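Local coordinates for protein quinoline 2-oxidoreductase large subunit (Pseudomonas putida, PDB 1T3Q) that binds the molybdenum centre and its pterin cytosine dinucleotide and probably catalyses the hydroxylation of quinoline, at residues B[544-556]-B[733-745]; B[65-77]-B[116-130]. All coordinates share one frame; numbering follows the deposited sequence.

Contact 1. Residues B[544-556]-B[733-745]; sequences AYASRGAVIGAGS and LVPGGIKGMGESA. With MCN (pterin cytosine dinucleotide), chain N; SMO (dioxosulfidomolybdenum(VI) ion), chain O.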
loop_
_atom_site.group_PDB
_atom_site.type_symbol
_atom_site.label_atom_id
_atom_site.label_comp_id
_atom_site.label_asym_id
_atom_site.label_seq_id
_atom_site.Cartn_x
_atom_site.Cartn_y
_atom_site.Cartn_z
ATOM N N ALA B 544 17.642 -0.636 -14.625
ATOM C CA ALA B 544 18.179 -1.757 -15.385
ATOM C C ALA B 544 18.029 -1.544 -16.890
ATOM O O ALA B 544 16.918 -1.400 -17.408
ATOM C CB ALA B 544 17.485 -3.049 -14.970
ATOM N N TYR B 545 19.162 -1.523 -17.578
ATOM C CA TYR B 545 19.209 -1.342 -19.023
ATOM C C TYR B 545 20.666 -1.527 -19.430
ATOM O O TYR B 545 21.543 -1.577 -18.575
ATOM C CB TYR B 545 18.709 0.060 -19.406
ATOM C CG TYR B 545 19.566 1.196 -18.894
ATOM C CD1 TYR B 545 20.755 1.544 -19.535
ATOM C CD2 TYR B 545 19.202 1.905 -17.751
ATOM C CE1 TYR B 545 21.565 2.570 -19.049
ATOM C CE2 TYR B 545 20.003 2.932 -17.256
ATOM C CZ TYR B 545 21.184 3.258 -17.909
ATOM O OH TYR B 545 21.991 4.260 -17.416
ATOM N N ALA B 546 20.917 -1.659 -20.727
ATOM C CA ALA B 546 22.271 -1.825 -21.240
ATOM C C ALA B 546 23.098 -2.892 -20.509
ATOM O O ALA B 546 24.299 -2.704 -20.286
ATOM C CB ALA B 546 23.002 -0.487 -21.194
ATOM N N SER B 547 22.463 -4.002 -20.144
ATOM C CA SER B 547 23.146 -5.097 -19.448
ATOM C C SER B 547 24.004 -4.567 -18.303
ATOM O O SER B 547 25.197 -4.885 -18.212
ATOM C CB SER B 547 24.041 -5.861 -20.427
ATOM O OG SER B 547 23.317 -6.291 -21.568
ATOM N N ARG B 548 23.394 -3.782 -17.418
ATOM C CA ARG B 548 24.118 -3.166 -16.312
ATOM C C ARG B 548 23.700 -3.596 -14.911
ATOM O O ARG B 548 24.398 -3.300 -13.948
ATOM C CB ARG B 548 23.966 -1.649 -16.395
ATOM C CG ARG B 548 22.589 -1.159 -15.933
ATOM C CD ARG B 548 22.282 0.238 -16.467
ATOM N NE ARG B 548 23.268 1.219 -16.035
ATOM C CZ ARG B 548 23.211 1.895 -14.893
ATOM N NH1 ARG B 548 22.202 1.711 -14.049
ATOM N NH2 ARG B 548 24.176 2.753 -14.586
ATOM N N GLY B 549 22.561 -4.270 -14.797
ATOM C CA GLY B 549 22.066 -4.679 -13.497
ATOM C C GLY B 549 23.024 -5.455 -12.616
ATOM O O GLY B 549 23.281 -5.059 -11.478
ATOM N N ALA B 550 23.533 -6.571 -13.125
ATOM C CA ALA B 550 24.464 -7.402 -12.365
ATOM C C ALA B 550 25.701 -6.610 -11.949
ATOM O O ALA B 550 26.120 -6.665 -10.798
ATOM C CB ALA B 550 24.875 -8.614 -13.194
ATOM N N VAL B 551 26.270 -5.865 -12.889
ATOM C CA VAL B 551 27.464 -5.068 -12.618
ATOM C C VAL B 551 27.211 -3.924 -11.648
ATOM O O VAL B 551 27.868 -3.823 -10.615
ATOM C CB VAL B 551 28.056 -4.496 -13.924
ATOM C CG1 VAL B 551 29.145 -3.469 -13.605
ATOM C CG2 VAL B 551 28.630 -5.629 -14.767
ATOM N N ILE B 552 26.257 -3.062 -11.989
ATOM C CA ILE B 552 25.917 -1.923 -11.150
ATOM C C ILE B 552 25.438 -2.385 -9.782
ATOM O O ILE B 552 25.763 -1.776 -8.761
ATOM C CB ILE B 552 24.817 -1.061 -11.811
ATOM C CG1 ILE B 552 25.340 -0.479 -13.129
ATOM C CG2 ILE B 552 24.389 0.048 -10.873
ATOM C CD1 ILE B 552 26.536 0.454 -12.957
ATOM N N GLY B 553 24.661 -3.463 -9.765
ATOM C CA GLY B 553 24.173 -3.997 -8.509
ATOM C C GLY B 553 25.337 -4.500 -7.676
ATOM O O GLY B 553 25.447 -4.174 -6.494
ATOM N N ALA B 554 26.212 -5.292 -8.291
ATOM C CA ALA B 554 27.369 -5.825 -7.579
ATOM C C ALA B 554 28.192 -4.677 -7.005
ATOM O O ALA B 554 28.545 -4.678 -5.823
ATOM C CB ALA B 554 28.232 -6.673 -8.518
ATOM N N GLY B 555 28.480 -3.688 -7.843
ATOM C CA GLY B 555 29.270 -2.552 -7.403
ATOM C C GLY B 555 28.656 -1.704 -6.303
ATOM O O GLY B 555 29.327 -1.411 -5.309
ATOM N N SER B 556 27.391 -1.305 -6.462
ATOM C CA SER B 556 26.729 -0.473 -5.457
ATOM C C SER B 556 26.449 -1.234 -4.168
ATOM O O SER B 556 26.726 -0.745 -3.076
ATOM C CB SER B 556 25.418 0.117 -6.003
ATOM O OG SER B 556 24.492 -0.887 -6.379
ATOM N N LEU B 733 37.180 -4.706 -12.510
ATOM C CA LEU B 733 36.485 -3.463 -12.186
ATOM C C LEU B 733 35.130 -3.643 -11.507
ATOM O O LEU B 733 34.457 -2.664 -11.192
ATOM C CB LEU B 733 36.284 -2.657 -13.466
ATOM C CG LEU B 733 37.502 -2.585 -14.390
ATOM C CD1 LEU B 733 37.162 -1.721 -15.589
ATOM C CD2 LEU B 733 38.695 -2.005 -13.631
ATOM N N VAL B 734 34.737 -4.890 -11.280
ATOM C CA VAL B 734 33.448 -5.180 -10.664
ATOM C C VAL B 734 33.639 -6.233 -9.575
ATOM O O VAL B 734 34.388 -7.190 -9.763
ATOM C CB VAL B 734 32.468 -5.728 -11.731
ATOM C CG1 VAL B 734 31.075 -5.880 -11.145
ATOM C CG2 VAL B 734 32.450 -4.800 -12.950
ATOM N N PRO B 735 32.986 -6.063 -8.412
ATOM C CA PRO B 735 33.172 -7.080 -7.375
ATOM C C PRO B 735 32.804 -8.472 -7.875
ATOM O O PRO B 735 31.860 -8.638 -8.643
ATOM C CB PRO B 735 32.277 -6.597 -6.221
ATOM C CG PRO B 735 31.433 -5.492 -6.808
ATOM C CD PRO B 735 32.282 -4.884 -7.882
ATOM N N GLY B 736 33.579 -9.466 -7.454
ATOM C CA GLY B 736 33.322 -10.831 -7.871
ATOM C C GLY B 736 33.698 -11.115 -9.314
ATOM O O GLY B 736 33.553 -12.244 -9.771
ATOM N N GLY B 737 34.174 -10.100 -10.037
ATOM C CA GLY B 737 34.561 -10.290 -11.428
ATOM C C GLY B 737 33.388 -10.336 -12.391
ATOM O O GLY B 737 33.533 -10.685 -13.564
ATOM N N ILE B 738 32.220 -9.962 -11.884
ATOM C CA ILE B 738 30.974 -9.952 -12.648
ATOM C C ILE B 738 30.912 -9.000 -13.850
ATOM O O ILE B 738 31.321 -7.846 -13.756
ATOM C CB ILE B 738 29.796 -9.596 -11.705
ATOM C CG1 ILE B 738 29.601 -10.714 -10.674
ATOM C CG2 ILE B 738 28.517 -9.344 -12.510
ATOM C CD1 ILE B 738 28.801 -10.291 -9.451
ATOM N N LYS B 739 30.396 -9.503 -14.973
ATOM C CA LYS B 739 30.182 -8.706 -16.183
ATOM C C LYS B 739 28.715 -8.913 -16.585
ATOM O O LYS B 739 28.078 -9.865 -16.127
ATOM C CB LYS B 739 31.081 -9.165 -17.326
ATOM C CG LYS B 739 32.561 -8.909 -17.111
ATOM C CD LYS B 739 33.339 -9.232 -18.372
ATOM C CE LYS B 739 34.829 -8.965 -18.190
ATOM N NZ LYS B 739 35.577 -9.252 -19.437
ATOM N N GLY B 740 28.183 -8.044 -17.442
ATOM C CA GLY B 740 26.793 -8.184 -17.862
ATOM C C GLY B 740 26.609 -9.075 -19.083
ATOM O O GLY B 740 27.589 -9.507 -19.688
ATOM N N MET B 741 25.359 -9.359 -19.452
ATOM C CA MET B 741 25.085 -10.202 -20.621
ATOM C C MET B 741 23.623 -10.204 -21.070
ATOM O O MET B 741 23.281 -10.817 -22.078
ATOM C CB MET B 741 25.553 -11.651 -20.366
ATOM C CG MET B 741 24.941 -12.355 -19.147
ATOM S SD MET B 741 23.181 -12.772 -19.289
ATOM C CE MET B 741 23.172 -13.752 -20.768
ATOM N N GLY B 742 22.769 -9.506 -20.335
ATOM C CA GLY B 742 21.355 -9.463 -20.680
ATOM C C GLY B 742 21.019 -9.315 -22.157
ATOM O O GLY B 742 20.140 -10.005 -22.670
ATOM N N GLU B 743 21.717 -8.425 -22.851
ATOM C CA GLU B 743 21.455 -8.188 -24.267
ATOM C C GLU B 743 22.252 -9.034 -25.241
ATOM O O GLU B 743 21.947 -9.046 -26.432
ATOM C CB GLU B 743 21.734 -6.726 -24.607
ATOM C CG GLU B 743 20.884 -5.723 -23.872
ATOM C CD GLU B 743 21.419 -4.323 -24.057
ATOM O OE1 GLU B 743 22.413 -3.980 -23.382
ATOM O OE2 GLU B 743 20.867 -3.577 -24.894
ATOM N N SER B 744 23.268 -9.734 -24.740
ATOM C CA SER B 744 24.160 -10.529 -25.583
ATOM C C SER B 744 23.560 -11.269 -26.775
ATOM O O SER B 744 24.003 -11.074 -27.908
ATOM C CB SER B 744 24.960 -11.520 -24.723
ATOM O OG SER B 744 24.119 -12.494 -24.125
ATOM N N ALA B 745 22.557 -12.109 -26.537
ATOM C CA ALA B 745 21.959 -12.880 -27.616
ATOM C C ALA B 745 21.252 -12.036 -28.674
ATOM O O ALA B 745 21.209 -12.422 -29.837
ATOM C CB ALA B 745 20.994 -13.920 -27.043
HETATM N N1 MCN N . 23.469 -12.363 -14.473
HETATM C C2 MCN N . 24.223 -13.275 -13.665
HETATM N N3 MCN N . 25.594 -13.139 -13.824
HETATM C C4 MCN N . 26.250 -12.244 -14.663
HETATM C C5 MCN N . 25.424 -11.343 -15.476
HETATM C C6 MCN N . 24.055 -11.401 -15.377
HETATM O O2 MCN N . 23.671 -14.084 -12.953
HETATM N N4 MCN N . 27.563 -12.200 -14.727
HETATM C "C1'" MCN N . 21.908 -12.456 -14.291
HETATM C C2D MCN N . 21.362 -11.340 -13.289
HETATM O "O2'" MCN N . 20.218 -11.866 -12.528
HETATM C "C3'" MCN N . 21.037 -10.180 -14.207
HETATM C C4D MCN N . 20.496 -10.824 -15.461
HETATM O O4D MCN N . 21.152 -12.188 -15.508
HETATM O "O3'" MCN N . 20.038 -9.309 -13.570
HETATM C "C5'" MCN N . 20.622 -9.978 -16.761
HETATM O "O5'" MCN N . 21.971 -9.586 -16.825
HETATM P PA MCN N . 22.473 -8.094 -16.941
HETATM O O1A MCN N . 23.110 -7.768 -15.626
HETATM O O2A MCN N . 23.265 -8.068 -18.238
HETATM O O3A MCN N . 21.301 -7.016 -17.280
HETATM P PB MCN N . 20.155 -6.383 -16.360
HETATM O O1B MCN N . 20.401 -4.910 -16.311
HETATM O O2B MCN N . 20.039 -7.110 -15.052
HETATM O O3B MCN N . 18.810 -6.698 -17.176
HETATM C C10 MCN N . 18.409 -5.882 -18.248
HETATM C "C9'" MCN N . 18.696 -6.667 -19.486
HETATM C "C8'" MCN N . 18.169 -5.784 -20.642
HETATM S "S8'" MCN N . 18.984 -4.204 -20.827
HETATM C "C7'" MCN N . 17.204 -6.110 -21.504
HETATM S "S7'" MCN N . 16.597 -5.067 -22.822
HETATM C "C6'" MCN N . 16.485 -7.487 -21.309
HETATM C C7 MCN N . 17.393 -8.472 -20.622
HETATM O "O9'" MCN N . 17.903 -7.942 -19.410
HETATM N "N5'" MCN N . 15.155 -7.157 -20.647
HETATM C C4A MCN N . 14.620 -8.384 -20.088
HETATM N "N8'" MCN N . 16.646 -9.735 -20.298
HETATM C C4B MCN N . 15.267 -9.626 -19.951
HETATM N "N1'" MCN N . 14.706 -10.802 -19.394
HETATM C "C2'" MCN N . 13.426 -10.676 -18.970
HETATM N "N2'" MCN N . 12.841 -11.774 -18.445
HETATM N "N3'" MCN N . 12.720 -9.492 -19.035
HETATM C "C4'" MCN N . 13.230 -8.251 -19.573
HETATM O "O4'" MCN N . 12.546 -7.257 -19.593
HETATM S S SMO O . 17.180 -2.351 -24.462
HETATM MO MO SMO O . 17.755 -2.939 -22.491
HETATM O OM2 SMO O . 19.078 -1.906 -22.948
HETATM O OM1 SMO O . 16.647 -2.065 -21.555
#

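Contact 2. Residues B[65-77]-B[116-130]; sequences AQALPGVELVWCG and VAVVVASSRAIAEDA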
loop_
_atom_site.group_PDB
_atom_site.type_symbol
_atom_site.label_atom_id
_atom_site.label_comp_id
_atom_site.label_asym_id
_atom_site.label_seq_id
_atom_site.Cartn_x
_atom_site.Cartn_y
_atom_site.Cartn_z
ATOM N N ALA B 65 -18.812 13.695 -25.551
ATOM C CA ALA B 65 -17.995 12.779 -24.771
ATOM C C ALA B 65 -18.038 13.162 -23.292
ATOM O O ALA B 65 -18.158 12.302 -22.419
ATOM C CB ALA B 65 -16.561 12.799 -25.289
ATOM N N GLN B 66 -17.950 14.458 -23.009
ATOM C CA GLN B 66 -17.978 14.936 -21.628
ATOM C C GLN B 66 -19.312 14.668 -20.939
ATOM O O GLN B 66 -19.362 14.470 -19.722
ATOM C CB GLN B 66 -17.698 16.439 -21.577
ATOM C CG GLN B 66 -16.316 16.851 -22.046
ATOM C CD GLN B 66 -16.158 18.364 -22.088
ATOM O OE1 GLN B 66 -16.956 19.059 -22.718
ATOM N NE2 GLN B 66 -15.130 18.878 -21.422
ATOM N N ALA B 67 -20.389 14.661 -21.719
ATOM C CA ALA B 67 -21.723 14.449 -21.172
ATOM C C ALA B 67 -22.087 12.987 -20.924
ATOM O O ALA B 67 -22.958 12.694 -20.107
ATOM C CB ALA B 67 -22.756 15.088 -22.082
ATOM N N LEU B 68 -21.426 12.068 -21.618
ATOM C CA LEU B 68 -21.730 10.653 -21.439
ATOM C C LEU B 68 -21.601 10.265 -19.970
ATOM O O LEU B 68 -20.602 10.572 -19.323
ATOM C CB LEU B 68 -20.786 9.793 -22.277
ATOM C CG LEU B 68 -21.146 8.306 -22.336
ATOM C CD1 LEU B 68 -22.379 8.134 -23.201
ATOM C CD2 LEU B 68 -19.985 7.507 -22.912
ATOM N N PRO B 69 -22.626 9.602 -19.413
ATOM C CA PRO B 69 -22.550 9.199 -18.007
ATOM C C PRO B 69 -21.318 8.347 -17.706
ATOM O O PRO B 69 -20.926 7.496 -18.504
ATOM C CB PRO B 69 -23.867 8.449 -17.780
ATOM C CG PRO B 69 -24.312 8.068 -19.159
ATOM C CD PRO B 69 -23.933 9.249 -19.989
ATOM N N GLY B 70 -20.711 8.594 -16.549
ATOM C CA GLY B 70 -19.523 7.855 -16.165
ATOM C C GLY B 70 -18.241 8.596 -16.507
ATOM O O GLY B 70 -17.183 8.304 -15.952
ATOM N N VAL B 71 -18.329 9.550 -17.430
ATOM C CA VAL B 71 -17.162 10.325 -17.831
ATOM C C VAL B 71 -16.925 11.473 -16.861
ATOM O O VAL B 71 -17.848 12.214 -16.522
ATOM C CB VAL B 71 -17.323 10.902 -19.244
ATOM C CG1 VAL B 71 -16.117 11.771 -19.586
ATOM C CG2 VAL B 71 -17.464 9.770 -20.251
ATOM N N GLU B 72 -15.679 11.621 -16.425
ATOM C CA GLU B 72 -15.319 12.664 -15.479
ATOM C C GLU B 72 -14.479 13.764 -16.107
ATOM O O GLU B 72 -14.401 14.873 -15.580
ATOM C CB GLU B 72 -14.548 12.051 -14.308
ATOM C CG GLU B 72 -15.349 11.044 -13.513
ATOM C CD GLU B 72 -16.485 11.686 -12.746
ATOM O OE1 GLU B 72 -17.502 11.003 -12.506
ATOM O OE2 GLU B 72 -16.357 12.870 -12.371
ATOM N N LEU B 73 -13.860 13.471 -17.240
ATOM C CA LEU B 73 -12.995 14.457 -17.861
ATOM C C LEU B 73 -12.557 14.084 -19.264
ATOM O O LEU B 73 -12.386 12.908 -19.581
ATOM C CB LEU B 73 -11.764 14.654 -16.965
ATOM C CG LEU B 73 -10.566 15.521 -17.380
ATOM C CD1 LEU B 73 -9.677 15.735 -16.164
ATOM C CD2 LEU B 73 -9.778 14.856 -18.501
ATOM N N VAL B 74 -12.386 15.096 -20.109
ATOM C CA VAL B 74 -11.912 14.894 -21.470
ATOM C C VAL B 74 -10.957 16.046 -21.782
ATOM O O VAL B 74 -11.340 17.210 -21.704
ATOM C CB VAL B 74 -13.058 14.900 -22.499
ATOM C CG1 VAL B 74 -12.492 14.702 -23.896
ATOM C CG2 VAL B 74 -14.055 13.797 -22.182
ATOM N N TRP B 75 -9.714 15.713 -22.116
ATOM C CA TRP B 75 -8.703 16.721 -22.429
ATOM C C TRP B 75 -8.219 16.625 -23.865
ATOM O O TRP B 75 -8.164 15.538 -24.441
ATOM C CB TRP B 75 -7.472 16.560 -21.530
ATOM C CG TRP B 75 -7.560 17.159 -20.160
ATOM C CD1 TRP B 75 -8.567 17.931 -19.652
ATOM C CD2 TRP B 75 -6.575 17.052 -19.127
ATOM N NE1 TRP B 75 -8.266 18.310 -18.363
ATOM C CE2 TRP B 75 -7.050 17.784 -18.017
ATOM C CE3 TRP B 75 -5.333 16.405 -19.033
ATOM C CZ2 TRP B 75 -6.326 17.889 -16.825
ATOM C CZ3 TRP B 75 -4.615 16.510 -17.845
ATOM C CH2 TRP B 75 -5.115 17.247 -16.759
ATOM N N CYS B 76 -7.870 17.770 -24.442
ATOM C CA CYS B 76 -7.315 17.794 -25.786
ATOM C C CYS B 76 -5.908 18.369 -25.608
ATOM O O CYS B 76 -5.499 18.670 -24.487
ATOM C CB CYS B 76 -8.161 18.663 -26.724
ATOM S SG CYS B 76 -8.234 20.410 -26.299
ATOM N N GLY B 77 -5.169 18.518 -26.700
ATOM C CA GLY B 77 -3.811 19.031 -26.606
ATOM C C GLY B 77 -3.643 20.369 -25.908
ATOM O O GLY B 77 -2.652 20.583 -25.209
ATOM N N VAL B 116 -4.469 12.429 -29.341
ATOM C CA VAL B 116 -5.028 13.744 -29.639
ATOM C C VAL B 116 -6.031 14.150 -28.566
ATOM O O VAL B 116 -6.390 15.322 -28.440
ATOM C CB VAL B 116 -5.713 13.772 -31.026
ATOM C CG1 VAL B 116 -4.720 13.356 -32.098
ATOM C CG2 VAL B 116 -6.927 12.863 -31.037
ATOM N N ALA B 117 -6.481 13.172 -27.788
ATOM C CA ALA B 117 -7.425 13.427 -26.711
ATOM C C ALA B 117 -7.462 12.257 -25.742
ATOM O O ALA B 117 -7.251 11.111 -26.136
ATOM C CB ALA B 117 -8.825 13.672 -27.280
ATOM N N VAL B 118 -7.715 12.553 -24.472
ATOM C CA VAL B 118 -7.817 11.515 -23.457
ATOM C C VAL B 118 -9.125 11.667 -22.694
ATOM O O VAL B 118 -9.618 12.780 -22.477
ATOM C CB VAL B 118 -6.642 11.552 -22.449
ATOM C CG1 VAL B 118 -5.359 11.127 -23.141
ATOM C CG2 VAL B 118 -6.498 12.945 -21.849
ATOM N N VAL B 119 -9.691 10.535 -22.301
ATOM C CA VAL B 119 -10.934 10.521 -21.556
ATOM C C VAL B 119 -10.739 9.728 -20.271
ATOM O O VAL B 119 -10.154 8.644 -20.285
ATOM C CB VAL B 119 -12.068 9.843 -22.362
ATOM C CG1 VAL B 119 -13.334 9.767 -21.514
ATOM C CG2 VAL B 119 -12.330 10.610 -23.667
ATOM N N VAL B 120 -11.205 10.284 -19.161
ATOM C CA VAL B 120 -11.133 9.591 -17.883
ATOM C C VAL B 120 -12.578 9.282 -17.501
ATOM O O VAL B 120 -13.432 10.176 -17.481
ATOM C CB VAL B 120 -10.475 10.460 -16.799
ATOM C CG1 VAL B 120 -10.545 9.752 -15.453
ATOM C CG2 VAL B 120 -9.014 10.721 -17.167
ATOM N N ALA B 121 -12.861 8.015 -17.214
ATOM C CA ALA B 121 -14.217 7.616 -16.861
ATOM C C ALA B 121 -14.240 6.524 -15.789
ATOM O O ALA B 121 -13.196 6.035 -15.362
ATOM C CB ALA B 121 -14.959 7.144 -18.114
ATOM N N SER B 122 -15.446 6.150 -15.369
ATOM C CA SER B 122 -15.643 5.142 -14.328
ATOM C C SER B 122 -15.102 3.763 -14.685
ATOM O O SER B 122 -14.821 2.955 -13.799
ATOM C CB SER B 122 -17.134 5.034 -13.999
ATOM O OG SER B 122 -17.862 4.682 -15.158
ATOM N N SER B 123 -14.967 3.490 -15.978
ATOM C CA SER B 123 -14.435 2.211 -16.437
ATOM C C SER B 123 -13.718 2.436 -17.753
ATOM O O SER B 123 -13.966 3.431 -18.437
ATOM C CB SER B 123 -15.556 1.188 -16.648
ATOM O OG SER B 123 -16.221 1.412 -17.879
ATOM N N ARG B 124 -12.823 1.521 -18.105
ATOM C CA ARG B 124 -12.088 1.626 -19.357
ATOM C C ARG B 124 -13.054 1.528 -20.542
ATOM O O ARG B 124 -12.905 2.238 -21.536
ATOM C CB ARG B 124 -11.033 0.514 -19.432
ATOM C CG ARG B 124 -10.395 0.324 -20.794
ATOM C CD ARG B 124 -9.540 1.505 -21.226
ATOM N NE ARG B 124 -8.940 1.223 -22.525
ATOM C CZ ARG B 124 -7.666 1.445 -22.836
ATOM N NH1 ARG B 124 -6.838 1.965 -21.943
ATOM N NH2 ARG B 124 -7.216 1.122 -24.040
ATOM N N ALA B 125 -14.052 0.655 -20.430
ATOM C CA ALA B 125 -15.021 0.481 -21.508
ATOM C C ALA B 125 -15.793 1.770 -21.781
ATOM O O ALA B 125 -16.002 2.142 -22.939
ATOM C CB ALA B 125 -15.992 -0.641 -21.170
ATOM N N ILE B 126 -16.216 2.445 -20.719
ATOM C CA ILE B 126 -16.964 3.691 -20.860
ATOM C C ILE B 126 -16.064 4.805 -21.387
ATOM O O ILE B 126 -16.511 5.657 -22.156
ATOM C CB ILE B 126 -17.602 4.117 -19.518
ATOM C CG1 ILE B 126 -18.700 3.115 -19.138
ATOM C CG2 ILE B 126 -18.195 5.528 -19.631
ATOM C CD1 ILE B 126 -19.379 3.411 -17.810
ATOM N N ALA B 127 -14.795 4.799 -20.987
ATOM C CA ALA B 127 -13.870 5.822 -21.466
ATOM C C ALA B 127 -13.732 5.652 -22.969
ATOM O O ALA B 127 -13.646 6.634 -23.711
ATOM C CB ALA B 127 -12.510 5.676 -20.789
ATOM N N GLU B 128 -13.702 4.398 -23.418
ATOM C CA GLU B 128 -13.592 4.116 -24.844
ATOM C C GLU B 128 -14.883 4.522 -25.548
ATOM O O GLU B 128 -14.842 5.059 -26.654
ATOM C CB GLU B 128 -13.297 2.632 -25.086
ATOM C CG GLU B 128 -11.864 2.225 -24.735
ATOM C CD GLU B 128 -11.590 0.749 -24.985
ATOM O OE1 GLU B 128 -10.424 0.322 -24.831
ATOM O OE2 GLU B 128 -12.537 0.013 -25.332
ATOM N N ASP B 129 -16.027 4.267 -24.914
ATOM C CA ASP B 129 -17.301 4.655 -25.515
ATOM C C ASP B 129 -17.262 6.160 -25.787
ATOM O O ASP B 129 -17.557 6.607 -26.895
ATOM C CB ASP B 129 -18.485 4.370 -24.580
ATOM C CG ASP B 129 -18.735 2.885 -24.359
ATOM O OD1 ASP B 129 -18.382 2.064 -25.231
ATOM O OD2 ASP B 129 -19.316 2.544 -23.307
ATOM N N ALA B 130 -16.894 6.931 -24.766
ATOM C CA ALA B 130 -16.832 8.388 -24.872
ATOM C C ALA B 130 -15.814 8.875 -25.895
ATOM O O ALA B 130 -16.058 9.860 -26.598
ATOM C CB ALA B 130 -16.531 8.996 -23.506
HETATM O O HOH W 1 -5.445 17.573 -29.320
#

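Contact 1. Residues B[544-556]-B[733-745]
Val551 is the bump at the middle of this contact. Its CG2 branch settles against the backbone of 738-740, 3.6 Å from Gly740 N, while CG1 meets Val734 CG2 at 3.6 Å, the two valine side chains crossing at about a right angle. The branching at CB lets one residue fill two hollows: with CG1 anti to the backbone N (chi1 170°), CG2 is left to reach the backbone. Further along the helix the small Ala554 makes the dent, its CB 3.8 Å from both Pro735 CG and Ile738 CD1, and Ile738 also spreads CG2 against Ala550 CB. Gly740 is bare for good reason, since a CB there would run into Ser547 O. Between them the two segments grip the dinucleotide of the molybdenum cofactor, as in the xanthine dehydrogenase family. Gly549 N and Ala550 N, at the N-terminal end of helix 549-576, bond to phosphate oxygens O1B and O1A, an end whose dipole would suit the phosphates' charge. Met741 N and Gly742 N both bond to O2A, and Lys739 O accepts from the cytosine N4. Toward the metal end of the contact, Ser547 OG accepts from Glu743 N at 3.0 Å and also bonds to Glu465. Glu743 OE1 comes in 3.0 Å from Ala546 CA, and OE2, which accepts from Gly372 N, lies 3.1 Å from SMO OM2, the oxygen that accepts from Ala546 N at 2.9 Å. The glutamate reaches the metal centre because its chain stays extended beyond CG (chi2 168°). Cutting this side chain back to an alanine is likely to leave Gly372 N without its carboxylate acceptor and the space beside Ala546 CA and OM2 unfilled.

Contact 2. Residues B[65-77]-B[116-130]
Trp75 turns one face of its indole to Leu73, whose CD2 stands 3.5 Å above the plane, offset toward the rim, while Trp75 CB rests on Val118 CG2. A second flat group, the guanidinium of Arg124, has Glu128 OE1 at its edge and in its plane, with NE 2.9 Å from OE1 in a salt bridge between residues one helical turn apart.

Strands 71-76 and 116-121 run antiparallel. Trp75 and Val118 exchange two backbone bonds, but Glu72 N and, weakly, Leu73 N both turn to Val120 O, a classic beta bulge. On the side of Val71 and Val74, beta-branched residues suit the strand: Val119 lies alongside Val74 and crosses Val71. Val71 CG2 presses on Ala130 CB at a tight 3.5 Å, a closeness that suits the small alanine, and Leu68 CD2 reaches the same methyl. Gly70, with positive phi (96°), allows the type II turn between helix and strand.

Both segments belong to the hammerhead domain, where helices 63-67 and 124-131 cover one face of the sheet; helix 263-275, from later in the chain, meets Leu73, Trp75 and Val120 on the other, and strand 43-49 continues the sheet beyond 115-121.

The two contacts belong to different regions of one chain and do not touch: their centres lie 44 Å apart and their nearest atoms about 24 Å. Along the sequence, both segments of contact 2 precede those of contact 1. Contact 1 lies deep, about 12 Å from the centre of the chain, and lines part of the cofactor and molybdenum pockets; contact 2, about 35 Å from that centre, contributes no residue to the molybdenum pocket. Its part is peripheral packing at a subunit border, where Asp129 forms salt bridges with Arg43 of the medium subunit and Arg28 of the small subunit. Contact 1 touches no other protein chain, although Gln106 of the small subunit also binds the cofactor.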